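Local coordinates for methionine-binding lipoprotein MetQ (Bacillus subtilis subsp. subtilis, PDB 4GOT), which probably binds methionine and hands it to the membrane-bound permease of the MetNPQ ABC importer, and takes part in methionine sulfoxide transport, at residues V9-K14 / K38-Y43; M45-L50 / Y76-A81; I109-V114 / F176-Y181. One frame throughout, in Å; residues are numbered along the deposited sequence.

Interaction 1 of 3, residues V9-K14 / K38-Y43; sequences VVAATK and KVLSDY. With MSE (selenomethionine), chain B.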
# COMPACT_ATOMS: atom_id res chain seq x y z
N VAL A 9 9.02 16.91 8.33
CA VAL A 9 8.89 16.82 6.85
C VAL A 9 8.62 15.35 6.49
O VAL A 9 9.40 14.45 6.84
CB VAL A 9 10.14 17.40 6.10
CG1 VAL A 9 9.95 17.42 4.59
CG2 VAL A 9 10.46 18.79 6.63
N VAL A 10 7.49 15.10 5.83
CA VAL A 10 7.09 13.74 5.49
C VAL A 10 6.79 13.58 3.98
O VAL A 10 5.99 14.37 3.43
CB VAL A 10 5.82 13.33 6.29
CG1 VAL A 10 5.54 11.84 6.12
CG2 VAL A 10 5.97 13.71 7.75
N ALA A 11 7.37 12.57 3.35
CA ALA A 11 7.00 12.20 1.95
C ALA A 11 5.88 11.16 2.04
O ALA A 11 6.03 10.19 2.81
CB ALA A 11 8.18 11.68 1.13
N ALA A 12 4.76 11.45 1.36
CA ALA A 12 3.53 10.62 1.39
C ALA A 12 2.87 10.56 0.01
O ALA A 12 2.88 11.55 -0.77
CB ALA A 12 2.53 11.14 2.42
N THR A 13 2.26 9.41 -0.29
CA THR A 13 1.47 9.29 -1.51
C THR A 13 0.22 10.20 -1.33
O THR A 13 -0.20 10.48 -0.18
CB THR A 13 1.12 7.78 -1.80
OG1 THR A 13 0.76 7.10 -0.59
CG2 THR A 13 2.33 7.02 -2.47
N LYS A 14 -0.34 10.66 -2.45
CA LYS A 14 -1.36 11.71 -2.46
C LYS A 14 -2.59 11.43 -1.65
O LYS A 14 -3.07 12.33 -0.94
CB LYS A 14 -1.84 12.01 -3.88
CG LYS A 14 -2.64 13.31 -3.95
CD LYS A 14 -2.60 13.84 -5.37
CE LYS A 14 -3.60 14.96 -5.65
NZ LYS A 14 -4.09 14.80 -7.05
N LYS A 38 5.49 16.26 1.30
CA LYS A 38 5.92 16.10 -0.10
C LYS A 38 5.25 14.86 -0.72
O LYS A 38 5.31 13.75 -0.14
CB LYS A 38 7.47 15.92 -0.17
CG LYS A 38 8.29 16.98 0.56
CD LYS A 38 8.28 18.30 -0.18
CE LYS A 38 8.84 19.45 0.65
NZ LYS A 38 10.34 19.49 0.66
N VAL A 39 4.62 15.04 -1.89
CA VAL A 39 4.04 13.89 -2.64
C VAL A 39 5.05 13.61 -3.78
O VAL A 39 5.53 14.55 -4.42
CB VAL A 39 2.63 14.22 -3.22
CG1 VAL A 39 2.09 13.04 -3.98
CG2 VAL A 39 1.63 14.69 -2.14
N LEU A 40 5.36 12.34 -4.03
CA LEU A 40 6.37 11.96 -5.05
C LEU A 40 5.68 11.15 -6.17
O LEU A 40 4.58 10.63 -5.96
CB LEU A 40 7.56 11.23 -4.39
CG LEU A 40 8.27 12.05 -3.30
CD1 LEU A 40 9.28 11.14 -2.63
CD2 LEU A 40 8.95 13.34 -3.90
N SER A 41 6.31 11.04 -7.34
CA SER A 41 5.62 10.45 -8.52
C SER A 41 5.53 8.92 -8.53
O SER A 41 4.70 8.37 -9.25
CB SER A 41 6.24 10.92 -9.83
OG SER A 41 7.65 10.84 -9.82
N ASP A 42 6.39 8.22 -7.80
CA ASP A 42 6.23 6.75 -7.71
C ASP A 42 6.89 6.19 -6.47
O ASP A 42 7.74 6.83 -5.86
CB ASP A 42 6.73 6.05 -9.00
CG ASP A 42 8.18 5.52 -8.89
OD1 ASP A 42 9.10 6.34 -9.06
OD2 ASP A 42 8.39 4.29 -8.62
N TYR A 43 6.42 4.98 -6.10
CA TYR A 43 6.73 4.32 -4.89
C TYR A 43 8.23 4.23 -4.65
O TYR A 43 8.67 4.29 -3.50
CB TYR A 43 6.19 2.87 -4.96
CG TYR A 43 4.70 2.57 -4.71
CD1 TYR A 43 3.84 3.47 -4.13
CD2 TYR A 43 4.20 1.30 -5.04
CE1 TYR A 43 2.50 3.14 -3.88
CE2 TYR A 43 2.87 0.95 -4.81
CZ TYR A 43 2.02 1.88 -4.23
OH TYR A 43 0.73 1.52 -4.00
N MSE B . -0.67 1.95 0.01
CA MSE B . -0.28 0.70 -0.71
C MSE B . -1.08 -0.56 -0.23
O MSE B . -1.13 -0.75 0.95
OXT MSE B . -1.63 -1.41 -0.97
CB MSE B . 1.22 0.45 -0.47
CG MSE B . 1.85 -0.59 -1.35
SE MSE B . 3.72 -1.00 -0.82
CE MSE B . 4.62 0.71 -1.63
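The selenomethionine pocket is lined by Tyr43, whose ring edge Thr13 abuts just beyond the parallel pairing of Ala11 with Lys38. The pairing rests on two backbone bonds: Lys38 N gives to Val10 O (2.9 Å), and Ala12 N reaches Lys38 O (2.8 Å) almost straight on. Ala12 O is approached by the CA-H of Val39, 3.2 Å from CA, and takes a weak hydrogen bond from Tyr46 OH. Val39 keeps CG1 anti to its own N (chi1 180°), which places that methyl 3.7 Å from Lys14 N. Ala11 suits its place because its small CB leaves space for Leu40 CD1, 4.0 Å away. As in type II periplasmic binding proteins, these neighbouring parallel strands lie at one side of a lobe's sheet, and the loops at their ends face the ligand cleft. Here the loop delivers Tyr43. Thr13 CG2 lies near the ring plane, 4.1 Å from CE1, while the ligand methyl CE sits over the centre of one face, 3.4 Å above the plane. The hydroxyl of Tyr43 is hydrogen-bonded to Asn180 OD1, from the other side of the pocket. An alanine in place of Tyr43 would probably leave the ligand methyl without the ring face it rests on, Thr13 CG2 facing a gap and Asn180 OD1 short of one partner.

Interaction 2 of 3, residues M45-L50 / Y76-A81; sequences MYNKAL and YKLVNA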
# COMPACT_ATOMS: atom_id res chain seq x y z
N MSE A 45 10.51 6.33 -5.15
CA MSE A 45 11.09 7.59 -4.71
C MSE A 45 11.10 7.83 -3.19
O MSE A 45 11.94 8.60 -2.68
CB MSE A 45 10.39 8.77 -5.42
CG MSE A 45 10.67 8.76 -6.88
SE MSE A 45 9.89 10.35 -7.74
CE MSE A 45 10.99 11.73 -6.86
N TYR A 46 10.17 7.22 -2.47
CA TYR A 46 9.89 7.60 -1.08
C TYR A 46 11.03 7.18 -0.13
O TYR A 46 11.49 7.99 0.64
CB TYR A 46 8.54 7.03 -0.65
CG TYR A 46 7.39 7.72 -1.35
CD1 TYR A 46 6.93 7.29 -2.59
CD2 TYR A 46 6.77 8.83 -0.78
CE1 TYR A 46 5.88 7.98 -3.25
CE2 TYR A 46 5.75 9.52 -1.43
CZ TYR A 46 5.29 9.09 -2.66
OH TYR A 46 4.22 9.77 -3.25
N ASN A 47 11.49 5.94 -0.19
CA ASN A 47 12.60 5.48 0.65
C ASN A 47 13.91 6.14 0.28
O ASN A 47 14.75 6.42 1.15
CB ASN A 47 12.71 3.96 0.60
CG ASN A 47 11.68 3.29 1.47
OD1 ASN A 47 11.26 3.86 2.51
ND2 ASN A 47 11.24 2.09 1.08
N LYS A 48 14.09 6.41 -1.01
CA LYS A 48 15.26 7.16 -1.47
C LYS A 48 15.33 8.56 -0.84
O LYS A 48 16.41 8.98 -0.37
CB LYS A 48 15.29 7.27 -3.00
CG LYS A 48 16.56 7.94 -3.53
CD LYS A 48 16.82 7.55 -4.97
CE LYS A 48 18.29 7.67 -5.34
NZ LYS A 48 18.78 9.03 -4.99
N ALA A 49 14.20 9.26 -0.81
CA ALA A 49 14.14 10.63 -0.24
C ALA A 49 14.51 10.59 1.26
O ALA A 49 15.29 11.41 1.74
CB ALA A 49 12.76 11.26 -0.48
N LEU A 50 13.99 9.59 1.98
CA LEU A 50 14.25 9.42 3.40
C LEU A 50 15.71 9.12 3.65
O LEU A 50 16.35 9.81 4.41
CB LEU A 50 13.38 8.29 3.97
CG LEU A 50 13.41 7.96 5.46
CD1 LEU A 50 13.18 9.18 6.35
CD2 LEU A 50 12.38 6.84 5.72
N TYR A 76 20.11 1.81 2.41
CA TYR A 76 18.91 2.23 3.20
C TYR A 76 18.92 1.64 4.62
O TYR A 76 18.64 0.44 4.80
CB TYR A 76 17.61 1.75 2.55
CG TYR A 76 17.24 2.34 1.22
CD1 TYR A 76 18.01 3.34 0.63
CD2 TYR A 76 16.07 1.93 0.57
CE1 TYR A 76 17.65 3.89 -0.58
CE2 TYR A 76 15.71 2.47 -0.65
CZ TYR A 76 16.50 3.46 -1.21
OH TYR A 76 16.15 4.03 -2.40
N LYS A 77 19.21 2.46 5.62
CA LYS A 77 19.14 2.03 7.02
C LYS A 77 17.88 2.67 7.59
O LYS A 77 17.94 3.77 8.16
CB LYS A 77 20.39 2.47 7.80
CG LYS A 77 21.73 2.16 7.16
CD LYS A 77 21.91 0.66 7.01
CE LYS A 77 23.25 0.31 6.37
NZ LYS A 77 23.24 -1.11 5.92
N LEU A 78 16.75 2.02 7.35
CA LEU A 78 15.44 2.55 7.69
C LEU A 78 14.79 1.66 8.74
O LEU A 78 15.18 0.50 8.91
CB LEU A 78 14.58 2.63 6.43
CG LEU A 78 15.21 3.46 5.31
CD1 LEU A 78 14.28 3.53 4.10
CD2 LEU A 78 15.54 4.84 5.85
N VAL A 79 13.82 2.22 9.45
CA VAL A 79 13.08 1.49 10.49
C VAL A 79 11.59 1.86 10.42
O VAL A 79 11.22 2.99 10.02
CB VAL A 79 13.63 1.79 11.93
CG1 VAL A 79 15.01 1.15 12.14
CG2 VAL A 79 13.68 3.29 12.21
N ASN A 80 10.75 0.90 10.79
CA ASN A 80 9.31 1.10 10.99
C ASN A 80 9.11 1.88 12.30
O ASN A 80 9.47 1.40 13.36
CB ASN A 80 8.69 -0.29 11.11
CG ASN A 80 7.23 -0.27 11.46
OD1 ASN A 80 6.55 0.75 11.34
ND2 ASN A 80 6.73 -1.42 11.88
N ALA A 81 8.54 3.07 12.23
CA ALA A 81 8.20 3.83 13.42
C ALA A 81 6.82 3.41 13.96
O ALA A 81 6.50 3.77 15.09
CB ALA A 81 8.19 5.33 13.13
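Asn47 meets both Tyr76 and Leu78, its CB lying 3.6 Å from Tyr76 CE2 while its amide oxygen OD1 stands 3.4 Å from Leu78 CD1. The amide is buried, yet its polar atoms are well supplied: OD1 receives Asn58 ND2, and ND2 gives to Gln61 OE1 and Glu69 OE1. With CG anti to the carbonyl carbon (chi1 -78°), the amide starts out beside the backbone N. Three bonds would leave it little freedom to rotate, and its polar atoms have partners, which is consistent with an asparagine lying against a leucine methyl. The backbone of Asn47 also takes part, its carbonyl O lying 4.1 Å above one face of the Tyr76 ring and offset toward the rim.

One residue on, Lys48 heads away, yet its CB lies 3.4 Å from Tyr76 OH. The two side chains slant across each other, and the contact is made by the aliphatic root of the lysine, not by its charge. The ammonium group forms a salt bridge with Asp52, so charge and aliphatic root have separate partners.

Farther on, Leu50 has CG anti to the backbone N (chi1 -177°), and its CD2 comes within 3.7 Å of Leu78 CD2 as the two chains slide past each other in opposite directions. Leu78 also touches Leu66 of helix 63-72, so its branched tip fills a seam between two helices.

The helix 44-51 belongs to the beta-alpha-beta crossover from strand 34-38 to strand 57-62, and its packing against the start of strand 78-86 and the loop leading into it is helix-on-sheet packing within a lobe of the type II periplasmic binding protein fold.

Interaction 3 of 3, residues I109-V114 / F176-Y181; sequences ILTNNV and FINVNY. With MSE (selenomethionine), chain B.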
# COMPACT_ATOMS: atom_id res chain seq x y z
N ILE A 109 -3.48 -8.70 -15.02
CA ILE A 109 -2.51 -7.60 -14.91
C ILE A 109 -2.14 -7.42 -13.42
O ILE A 109 -2.87 -6.80 -12.62
CB ILE A 109 -3.01 -6.25 -15.48
CG1 ILE A 109 -3.68 -6.43 -16.85
CG2 ILE A 109 -1.89 -5.19 -15.51
CD1 ILE A 109 -2.74 -6.80 -17.98
N LEU A 110 -0.98 -7.97 -13.10
CA LEU A 110 -0.28 -7.78 -11.84
C LEU A 110 0.40 -6.42 -11.85
O LEU A 110 0.67 -5.86 -12.92
CB LEU A 110 0.83 -8.83 -11.73
CG LEU A 110 0.43 -10.31 -11.75
CD1 LEU A 110 1.70 -11.17 -11.67
CD2 LEU A 110 -0.52 -10.62 -10.59
N THR A 111 0.70 -5.88 -10.67
CA THR A 111 1.63 -4.75 -10.60
C THR A 111 3.03 -5.37 -10.61
O THR A 111 3.19 -6.58 -10.33
CB THR A 111 1.35 -3.80 -9.40
OG1 THR A 111 2.05 -4.23 -8.24
CG2 THR A 111 -0.16 -3.65 -9.09
N ASN A 112 4.02 -4.54 -10.91
CA ASN A 112 5.42 -4.94 -10.92
C ASN A 112 6.12 -4.74 -9.54
O ASN A 112 7.32 -4.87 -9.45
CB ASN A 112 6.17 -4.24 -12.08
CG ASN A 112 6.33 -2.74 -11.88
OD1 ASN A 112 6.04 -2.21 -10.81
ND2 ASN A 112 6.82 -2.05 -12.91
N ASN A 113 5.33 -4.50 -8.49
CA ASN A 113 5.80 -4.36 -7.10
C ASN A 113 6.28 -5.73 -6.60
O ASN A 113 5.45 -6.58 -6.23
CB ASN A 113 4.60 -3.82 -6.26
CG ASN A 113 4.96 -3.41 -4.85
OD1 ASN A 113 5.87 -3.95 -4.21
ND2 ASN A 113 4.21 -2.45 -4.34
N VAL A 114 7.59 -5.94 -6.62
CA VAL A 114 8.20 -7.22 -6.26
C VAL A 114 7.69 -7.73 -4.91
O VAL A 114 7.29 -8.90 -4.79
CB VAL A 114 9.73 -7.14 -6.21
CG1 VAL A 114 10.32 -8.46 -5.72
CG2 VAL A 114 10.31 -6.73 -7.56
N PHE A 176 -5.02 -5.75 -10.90
CA PHE A 176 -4.75 -5.36 -9.49
C PHE A 176 -4.49 -3.87 -9.38
O PHE A 176 -3.69 -3.33 -10.17
CB PHE A 176 -3.56 -6.13 -8.90
CG PHE A 176 -3.87 -7.58 -8.59
CD1 PHE A 176 -3.69 -8.55 -9.57
CD2 PHE A 176 -4.31 -7.97 -7.34
CE1 PHE A 176 -3.98 -9.90 -9.31
CE2 PHE A 176 -4.59 -9.32 -7.08
CZ PHE A 176 -4.42 -10.29 -8.06
N ILE A 177 -5.16 -3.20 -8.45
CA ILE A 177 -4.91 -1.75 -8.18
C ILE A 177 -4.84 -1.57 -6.63
O ILE A 177 -5.77 -1.96 -5.88
CB ILE A 177 -5.99 -0.79 -8.78
CG1 ILE A 177 -6.41 -1.21 -10.21
CG2 ILE A 177 -5.46 0.64 -8.79
CD1 ILE A 177 -7.56 -0.40 -10.81
N ASN A 178 -3.75 -0.97 -6.17
CA ASN A 178 -3.57 -0.63 -4.75
C ASN A 178 -4.60 0.45 -4.41
O ASN A 178 -4.80 1.35 -5.22
CB ASN A 178 -2.17 -0.04 -4.51
CG ASN A 178 -1.03 -1.04 -4.73
OD1 ASN A 178 -0.67 -1.78 -3.82
ND2 ASN A 178 -0.48 -1.06 -5.92
N VAL A 179 -5.19 0.39 -3.22
CA VAL A 179 -6.22 1.38 -2.84
C VAL A 179 -5.75 2.85 -3.05
O VAL A 179 -6.52 3.68 -3.54
CB VAL A 179 -6.71 1.19 -1.38
CG1 VAL A 179 -7.67 2.34 -1.00
CG2 VAL A 179 -7.33 -0.20 -1.15
N ASN A 180 -4.53 3.20 -2.69
CA ASN A 180 -4.07 4.61 -2.87
C ASN A 180 -4.16 5.13 -4.32
O ASN A 180 -4.64 6.25 -4.58
CB ASN A 180 -2.66 4.84 -2.31
CG ASN A 180 -1.54 4.26 -3.17
OD1 ASN A 180 -1.28 3.03 -3.13
ND2 ASN A 180 -0.80 5.14 -3.87
N TYR A 181 -3.75 4.29 -5.27
CA TYR A 181 -3.82 4.64 -6.69
C TYR A 181 -5.21 4.46 -7.24
O TYR A 181 -5.61 5.25 -8.11
CB TYR A 181 -2.80 3.84 -7.47
CG TYR A 181 -1.41 4.33 -7.22
CD1 TYR A 181 -1.11 5.70 -7.32
CD2 TYR A 181 -0.36 3.44 -6.93
CE1 TYR A 181 0.17 6.17 -7.09
CE2 TYR A 181 0.93 3.90 -6.73
CZ TYR A 181 1.19 5.26 -6.81
OH TYR A 181 2.47 5.74 -6.60
N MSE B . -0.67 1.95 0.01
CA MSE B . -0.28 0.70 -0.71
C MSE B . -1.08 -0.56 -0.23
O MSE B . -1.13 -0.75 0.95
OXT MSE B . -1.63 -1.41 -0.97
CB MSE B . 1.22 0.45 -0.47
CG MSE B . 1.85 -0.59 -1.35
SE MSE B . 3.72 -1.00 -0.82
CE MSE B . 4.62 0.71 -1.63
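Phe176 and Ile109 hold the tight end of this contact, where neighbouring parallel strands run side by side. Phe176 N donates to Ile109 O at 2.9 Å, with an N-H...O angle of 174°. The same carbonyl oxygen lies in the plane of the Phe176 ring, 3.6 Å from CD1, where the ring's slightly positive C-H edge suits it. Next to it Leu110 and Phe176 point the same way, and Leu110 CD2 is 3.8 Å from CE1. A leucine and a phenylalanine fit here because this side of the sheet is buried beneath helix 117-126, whose Met120 touches both.

Beyond Thr111 the segments draw apart. Thr111 CG2 still reaches Phe176 O at 3.7 Å, but its OG1 turns to its own chain, accepting a bond from Asn113 N at 3.3 Å in an ST turn. The turn goes with a bend in the chain, with the exposed Asn112 at its outer corner and Asn113 on the ligand side. Asn113 and Asn180 do not meet each other; the ligand is their shared neighbour. Asn113 ND2 lies 3.8 Å from the selenium, and Asn180 OD1 accepts a weak bond from the ligand N at 3.4 Å and is also hydrogen-bonded to Tyr43 OH. Asn180 ND2 sits 3.2 Å above the centre of the Tyr181 ring, a placement that should help to steady the amide.

Glu87, Arg119 and Asn206 bind the ligand as well, and the whole is the layout of a type II periplasmic binding protein, in which residues just past strand ends line the amino-acid cleft.

Overall arrangement
The three contacts follow one another along the chain. Interactions 1 and 2, with centres about 12 Å apart, share the six-stranded sheet, and Tyr46 of helix 44-51 joins them, its hydroxyl hydrogen-bonded to the backbone of Leu40 and packed on Thr13. Interaction 3 belongs to the five-stranded sheet of the other lobe, its centre about 17 Å from that of interaction 1 and 20 Å from that of interaction 2. Interactions 1 and 3 both border the selenomethionine and touch beside it, where Tyr43 meets Asn180 and Tyr181. Both lobes thus contribute to the pocket, consistent with capturing an amino acid for delivery, while interaction 2 stands off the ligand, the Asn47 side chain about 7 Å away.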